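Long-range contacts in putative heme binding protein (PDB 6EU8), which probably binds heme as a member of the HmuY-like family, and is seen here in its apo form: residues K21-W25 with M114-F118; R75-R79 with W143-N147. All blocks are in the same frame, centred on the assembly; numbering follows the deposited sequence.

Contact 1 of 2, residues K21-W25 with M114-F118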
loop_
_atom_site.group_PDB
_atom_site.type_symbol
_atom_site.label_atom_id
_atom_site.label_comp_id
_atom_site.label_asym_id
_atom_site.label_seq_id
_atom_site.Cartn_x
_atom_site.Cartn_y
_atom_site.Cartn_z
ATOM N N LYS A 21 8.059 -7.588 5.164
ATOM C CA LYS A 21 9.340 -6.929 5.487
ATOM C C LYS A 21 9.205 -5.413 5.633
ATOM O O LYS A 21 8.678 -4.742 4.715
ATOM C CB LYS A 21 10.394 -7.252 4.434
ATOM C CG LYS A 21 10.717 -8.748 4.381
ATOM C CD LYS A 21 12.011 -9.104 3.682
ATOM C CE LYS A 21 12.401 -10.538 4.056
ATOM N NZ LYS A 21 13.570 -11.083 3.310
ATOM N N TYR A 22 9.706 -4.856 6.735
ATOM C CA TYR A 22 9.729 -3.390 6.938
ATOM C C TYR A 22 10.599 -2.620 5.891
ATOM O O TYR A 22 10.339 -1.430 5.614
ATOM C CB TYR A 22 10.129 -3.054 8.387
ATOM C CG TYR A 22 9.067 -3.412 9.424
ATOM C CD1 TYR A 22 8.065 -2.540 9.779
ATOM C CD2 TYR A 22 9.108 -4.655 10.071
ATOM C CE1 TYR A 22 7.087 -2.866 10.708
ATOM C CE2 TYR A 22 8.149 -4.990 11.006
ATOM C CZ TYR A 22 7.147 -4.109 11.331
ATOM O OH TYR A 22 6.170 -4.449 12.263
ATOM N N GLU A 23 11.595 -3.282 5.323
ATOM C CA GLU A 23 12.517 -2.650 4.365
ATOM C C GLU A 23 11.945 -2.422 2.975
ATOM O O GLU A 23 12.554 -1.654 2.221
ATOM C CB GLU A 23 13.819 -3.471 4.203
ATOM C CG GLU A 23 14.593 -3.692 5.509
ATOM C CD GLU A 23 14.245 -4.987 6.234
ATOM O OE1 GLU A 23 13.124 -5.555 6.075
ATOM O OE2 GLU A 23 15.116 -5.432 7.015
ATOM N N MET A 24 10.836 -3.108 2.609
ATOM C CA MET A 24 10.447 -3.277 1.225
ATOM C C MET A 24 9.112 -2.633 0.834
ATOM O O MET A 24 8.215 -2.471 1.671
ATOM C CB MET A 24 10.326 -4.770 0.881
ATOM C CG MET A 24 11.516 -5.669 1.160
ATOM S SD MET A 24 12.907 -5.195 0.115
ATOM C CE MET A 24 14.269 -6.110 0.849
ATOM N N TRP A 25 9.010 -2.287 -0.450
ATOM C CA TRP A 25 7.739 -2.036 -1.124
ATOM C C TRP A 25 7.514 -3.098 -2.207
ATOM O O TRP A 25 8.455 -3.453 -2.904
ATOM C CB TRP A 25 7.751 -0.677 -1.798
ATOM C CG TRP A 25 7.690 0.527 -0.898
ATOM C CD1 TRP A 25 8.732 1.245 -0.438
ATOM C CD2 TRP A 25 6.510 1.192 -0.433
ATOM N NE1 TRP A 25 8.294 2.298 0.337
ATOM C CE2 TRP A 25 6.927 2.282 0.345
ATOM C CE3 TRP A 25 5.138 0.947 -0.570
ATOM C CZ2 TRP A 25 6.021 3.159 0.927
ATOM C CZ3 TRP A 25 4.258 1.791 0.042
ATOM C CH2 TRP A 25 4.696 2.883 0.777
ATOM N N MET A 114 7.505 6.550 8.573
ATOM C CA MET A 114 7.237 5.160 8.164
ATOM C C MET A 114 8.353 4.204 8.586
ATOM O O MET A 114 9.521 4.435 8.256
ATOM C CB MET A 114 7.003 5.055 6.663
ATOM C CG MET A 114 6.458 3.696 6.204
ATOM S SD MET A 114 6.374 3.470 4.404
ATOM C CE MET A 114 8.074 3.218 4.045
ATOM N N LEU A 115 8.013 3.136 9.328
ATOM C CA LEU A 115 9.036 2.214 9.813
ATOM C C LEU A 115 9.687 1.395 8.715
ATOM O O LEU A 115 8.991 0.700 7.955
ATOM C CB LEU A 115 8.448 1.206 10.819
ATOM C CG LEU A 115 8.315 1.612 12.263
ATOM C CD1 LEU A 115 7.571 0.511 13.018
ATOM C CD2 LEU A 115 9.686 1.804 12.887
ATOM N N VAL A 116 11.022 1.426 8.666
ATOM C CA VAL A 116 11.803 0.553 7.798
ATOM C C VAL A 116 12.775 -0.412 8.519
ATOM O O VAL A 116 13.386 -1.250 7.879
ATOM C CB VAL A 116 12.568 1.370 6.708
ATOM C CG1 VAL A 116 11.599 2.085 5.773
ATOM C CG2 VAL A 116 13.528 2.375 7.337
ATOM N N GLY A 117 12.818 -0.315 9.853
ATOM C CA GLY A 117 13.676 -1.198 10.680
ATOM C C GLY A 117 13.112 -1.184 12.095
ATOM O O GLY A 117 13.040 -0.129 12.742
ATOM N N PHE A 118 12.712 -2.374 12.552
ATOM C CA PHE A 118 12.039 -2.526 13.849
ATOM C C PHE A 118 12.315 -3.903 14.466
ATOM O O PHE A 118 12.024 -4.926 13.848
ATOM C CB PHE A 118 10.537 -2.350 13.646
ATOM C CG PHE A 118 9.725 -2.621 14.883
ATOM C CD1 PHE A 118 9.923 -1.858 16.029
ATOM C CD2 PHE A 118 8.778 -3.645 14.905
ATOM C CE1 PHE A 118 9.196 -2.107 17.188
ATOM C CE2 PHE A 118 8.039 -3.888 16.053
ATOM C CZ PHE A 118 8.256 -3.122 17.197
#
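Tyr22 and Phe118 extend alongside each other in the same direction, with the edge of the Phe118 ring turned to the face of Tyr22. It is an offset edge-to-face pair, centroids 5.8 Å apart and planes at 68°. Phe118 CB sits above the centre of the tyrosine ring, and its CD2 reaches the phenolic end, 3.8 Å from Tyr22 OH. At the edge of the same ring, in its plane, lies the carbonyl oxygen of Leu115, whose CB packs 3.9 Å from Tyr22 CD1. With CG beside the backbone N, chi1 -70° swings the tyrosine ring out beside Gly117 and Phe118, past the corner at Val116. No hydrogen bond joins the segments; their backbones meet through a CA-H...O contact, Val116 CA to Tyr22 O at 3.3 Å. Tyr22 O also accepts a hydrogen bond from His74 NE2. On the buried side Met114 runs slantwise past Trp25 in a Met-aromatic contact, Met114 SD 3.5 Å from Trp25 CZ2. The bend at chi3 (75°) brings Met114 CE beside the indole as well, while Trp25 NE1 is hydrogen-bonded to Asp40 OD2. Residues 21-24 form a type I turn leading into strand 24-28, which lies between strands 35-39 and 71-74. A classic beta bulge places Val116 and Gly117 opposite Thr129. The contact joins the turn entering strand 24-28 to the 115-117/127-136 pairing.

Contact 2 of 2, residues R75-R79 with W143-N147; sequences RFDIR and WIVEN
Trp143 NE1 donates to the backbone carbonyl of Phe76, the one direct hydrogen bond between the segments. It is of normal length and nearly straight, 2.9 Å from Trp143 NE1 to Phe76 O with 167° at the hydrogen. The acceptor lies close to the indole plane, whereas the donor is tilted 24° from the plane of the carbonyl. This bond gives the buried indole N-H a partner and helps fix the rotation of the ring.

The aromatic contact starts from the same two residues. Trp143 turns the edge of its six-membered ring to the face of Phe76 in an offset edge-to-face pair, planes at 86°, with Trp143 CZ2 3.6 Å from Phe76 CD1. The indole gets there with CG between its backbone N and carbonyl carbon.

Packing fills in around the rings. Ile144 CD1 lies over one face of Phe76 and one of the indole, near the rim of each ring, in the angle between the two. Ile78 crosses Trp143 at about a right angle, Ile78 CG1 3.7 Å from Trp143 CD1. The Asn147 amide packs at the edge of the phenylalanine, Asn147 ND2 3.5 Å from Phe76 CE2, its plane steeply inclined to the ring.

The polar link is a water that accepts from both Arg75 NH2 and Asn147 ND2, 3.0 Å from each nitrogen; Asn147 OD1 is hydrogen-bonded to Lys184 NZ.

Phe76 and Trp143 both pack on Ala177 of strand 169-178, and Trp143 also meets Val187 of strand 184-194. The contact thus brings the turn entering edge strand 77-80, and Ile78 on it, against the 3-10 turn and strand 144-146 of the small hairpin, over the large antiparallel sheet.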
loop_
_atom_site.group_PDB
_atom_site.type_symbol
_atom_site.label_atom_id
_atom_site.label_comp_id
_atom_site.label_asym_id
_atom_site.label_seq_id
_atom_site.Cartn_x
_atom_site.Cartn_y
_atom_site.Cartn_z
ATOM N N ARG A 75 4.154 -3.277 4.428
ATOM C CA ARG A 75 3.359 -3.663 5.595
ATOM C C ARG A 75 1.867 -3.378 5.324
ATOM O O ARG A 75 1.372 -3.944 4.352
ATOM C CB ARG A 75 3.895 -2.985 6.854
ATOM C CG ARG A 75 5.334 -3.350 7.233
ATOM C CD ARG A 75 5.535 -4.762 7.837
ATOM N NE ARG A 75 4.617 -5.023 8.944
ATOM C CZ ARG A 75 4.556 -6.172 9.642
ATOM N NH1 ARG A 75 5.339 -7.184 9.340
ATOM N NH2 ARG A 75 3.664 -6.305 10.612
ATOM N N PHE A 76 1.165 -2.567 6.125
ATOM C CA PHE A 76 -0.255 -2.247 5.835
ATOM C C PHE A 76 -0.422 -0.869 5.194
ATOM O O PHE A 76 -1.563 -0.393 4.999
ATOM C CB PHE A 76 -1.141 -2.410 7.083
ATOM C CG PHE A 76 -1.216 -3.825 7.644
ATOM C CD1 PHE A 76 -1.021 -4.965 6.857
ATOM C CD2 PHE A 76 -1.482 -3.993 9.003
ATOM C CE1 PHE A 76 -1.121 -6.238 7.396
ATOM C CE2 PHE A 76 -1.568 -5.290 9.546
ATOM C CZ PHE A 76 -1.392 -6.377 8.755
ATOM N N ASP A 77 0.705 -0.227 4.882
ATOM C CA ASP A 77 0.700 1.062 4.138
ATOM C C ASP A 77 0.467 0.803 2.643
ATOM O O ASP A 77 1.109 -0.064 2.039
ATOM C CB ASP A 77 2.046 1.754 4.280
ATOM C CG ASP A 77 2.460 1.960 5.711
ATOM O OD1 ASP A 77 1.749 2.682 6.435
ATOM O OD2 ASP A 77 3.522 1.435 6.125
ATOM N N ILE A 78 -0.442 1.579 2.050
ATOM C CA ILE A 78 -0.816 1.440 0.624
ATOM C C ILE A 78 -0.634 2.797 -0.033
ATOM O O ILE A 78 -1.134 3.823 0.501
ATOM C CB ILE A 78 -2.297 1.044 0.407
ATOM C CG1 ILE A 78 -2.742 -0.034 1.381
ATOM C CG2 ILE A 78 -2.523 0.610 -1.043
ATOM C CD1 ILE A 78 -2.082 -1.335 1.178
ATOM N N ARG A 79 0.114 2.833 -1.143
ATOM C CA ARG A 79 0.204 4.052 -1.965
ATOM C C ARG A 79 -0.214 3.746 -3.400
ATOM O O ARG A 79 -0.393 2.598 -3.788
ATOM C CB ARG A 79 1.603 4.662 -1.947
ATOM C CG ARG A 79 2.651 3.830 -2.664
ATOM C CD ARG A 79 3.938 4.579 -2.911
ATOM N NE ARG A 79 3.764 5.602 -3.945
ATOM C CZ ARG A 79 4.749 6.127 -4.665
ATOM N NH1 ARG A 79 6.015 5.754 -4.493
ATOM N NH2 ARG A 79 4.430 7.045 -5.605
ATOM N N TRP A 143 -8.228 0.835 5.079
ATOM C CA TRP A 143 -8.566 -0.585 4.873
ATOM C C TRP A 143 -8.422 -1.398 6.175
ATOM O O TRP A 143 -9.093 -2.399 6.334
ATOM C CB TRP A 143 -7.760 -1.219 3.729
ATOM C CG TRP A 143 -6.324 -1.657 4.025
ATOM C CD1 TRP A 143 -5.199 -0.891 4.074
ATOM C CD2 TRP A 143 -5.899 -3.007 4.240
ATOM N NE1 TRP A 143 -4.098 -1.674 4.356
ATOM C CE2 TRP A 143 -4.498 -2.986 4.416
ATOM C CE3 TRP A 143 -6.572 -4.232 4.284
ATOM C CZ2 TRP A 143 -3.754 -4.148 4.658
ATOM C CZ3 TRP A 143 -5.829 -5.399 4.503
ATOM C CH2 TRP A 143 -4.431 -5.346 4.679
ATOM N N ILE A 144 -7.543 -0.939 7.074
ATOM C CA ILE A 144 -7.434 -1.491 8.445
ATOM C C ILE A 144 -8.223 -0.572 9.386
ATOM O O ILE A 144 -7.927 0.611 9.503
ATOM C CB ILE A 144 -5.949 -1.534 8.884
ATOM C CG1 ILE A 144 -5.113 -2.459 7.996
ATOM C CG2 ILE A 144 -5.806 -1.859 10.384
ATOM C CD1 ILE A 144 -5.532 -3.911 7.994
ATOM N N VAL A 145 -9.237 -1.126 10.064
ATOM C CA VAL A 145 -9.941 -0.400 11.103
ATOM C C VAL A 145 -9.071 -0.355 12.391
ATOM O O VAL A 145 -8.937 0.707 13.003
ATOM C CB VAL A 145 -11.296 -1.050 11.434
ATOM C CG1 VAL A 145 -12.018 -0.298 12.579
ATOM C CG2 VAL A 145 -12.189 -1.114 10.184
ATOM N N GLU A 146 -8.566 -1.521 12.797
ATOM C CA GLU A 146 -7.705 -1.655 13.998
ATOM C C GLU A 146 -6.621 -2.676 13.730
ATOM O O GLU A 146 -6.891 -3.730 13.148
ATOM C CB GLU A 146 -8.488 -2.260 15.176
ATOM C CG GLU A 146 -9.499 -1.436 15.911
ATOM C CD GLU A 146 -9.886 -2.172 17.199
ATOM O OE1 GLU A 146 -9.017 -2.275 18.093
ATOM O OE2 GLU A 146 -11.010 -2.712 17.278
ATOM N N ASN A 147 -5.418 -2.426 14.267
ATOM C CA ASN A 147 -4.322 -3.407 14.249
ATOM C C ASN A 147 -3.646 -3.524 15.644
ATOM O O ASN A 147 -2.529 -3.034 15.826
ATOM C CB ASN A 147 -3.291 -3.030 13.199
ATOM C CG ASN A 147 -2.201 -4.060 13.049
ATOM O OD1 ASN A 147 -2.410 -5.242 13.309
ATOM N ND2 ASN A 147 -1.049 -3.628 12.626
HETATM O O HOH W 1 1.614 -4.888 12.315
#

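In the fold
The centres of contacts 1 and 2 lie about 14 Å apart, and the contacts meet directly: Tyr22 OH approaches Arg75 CZ, and Trp25 CZ3 packs on Arg79 CG. Along the chain the order is 21-25, 75-79, 114-118, 143-147, so their segments alternate. The four-stranded antiparallel sheet is common to both, supplying strand 24-28 to contact 1 and edge strand 77-80 to contact 2. From it, contact 1 reaches the 115-117 strand of the large sheet and contact 2 the two-stranded 144-146/154-155 sheet. Together they tie the four-stranded sheet to parts of the HmuY-family chain distant in sequence. Malonate, probably from crystallisation, binds Arg75 near both; any relation to heme binding remains open.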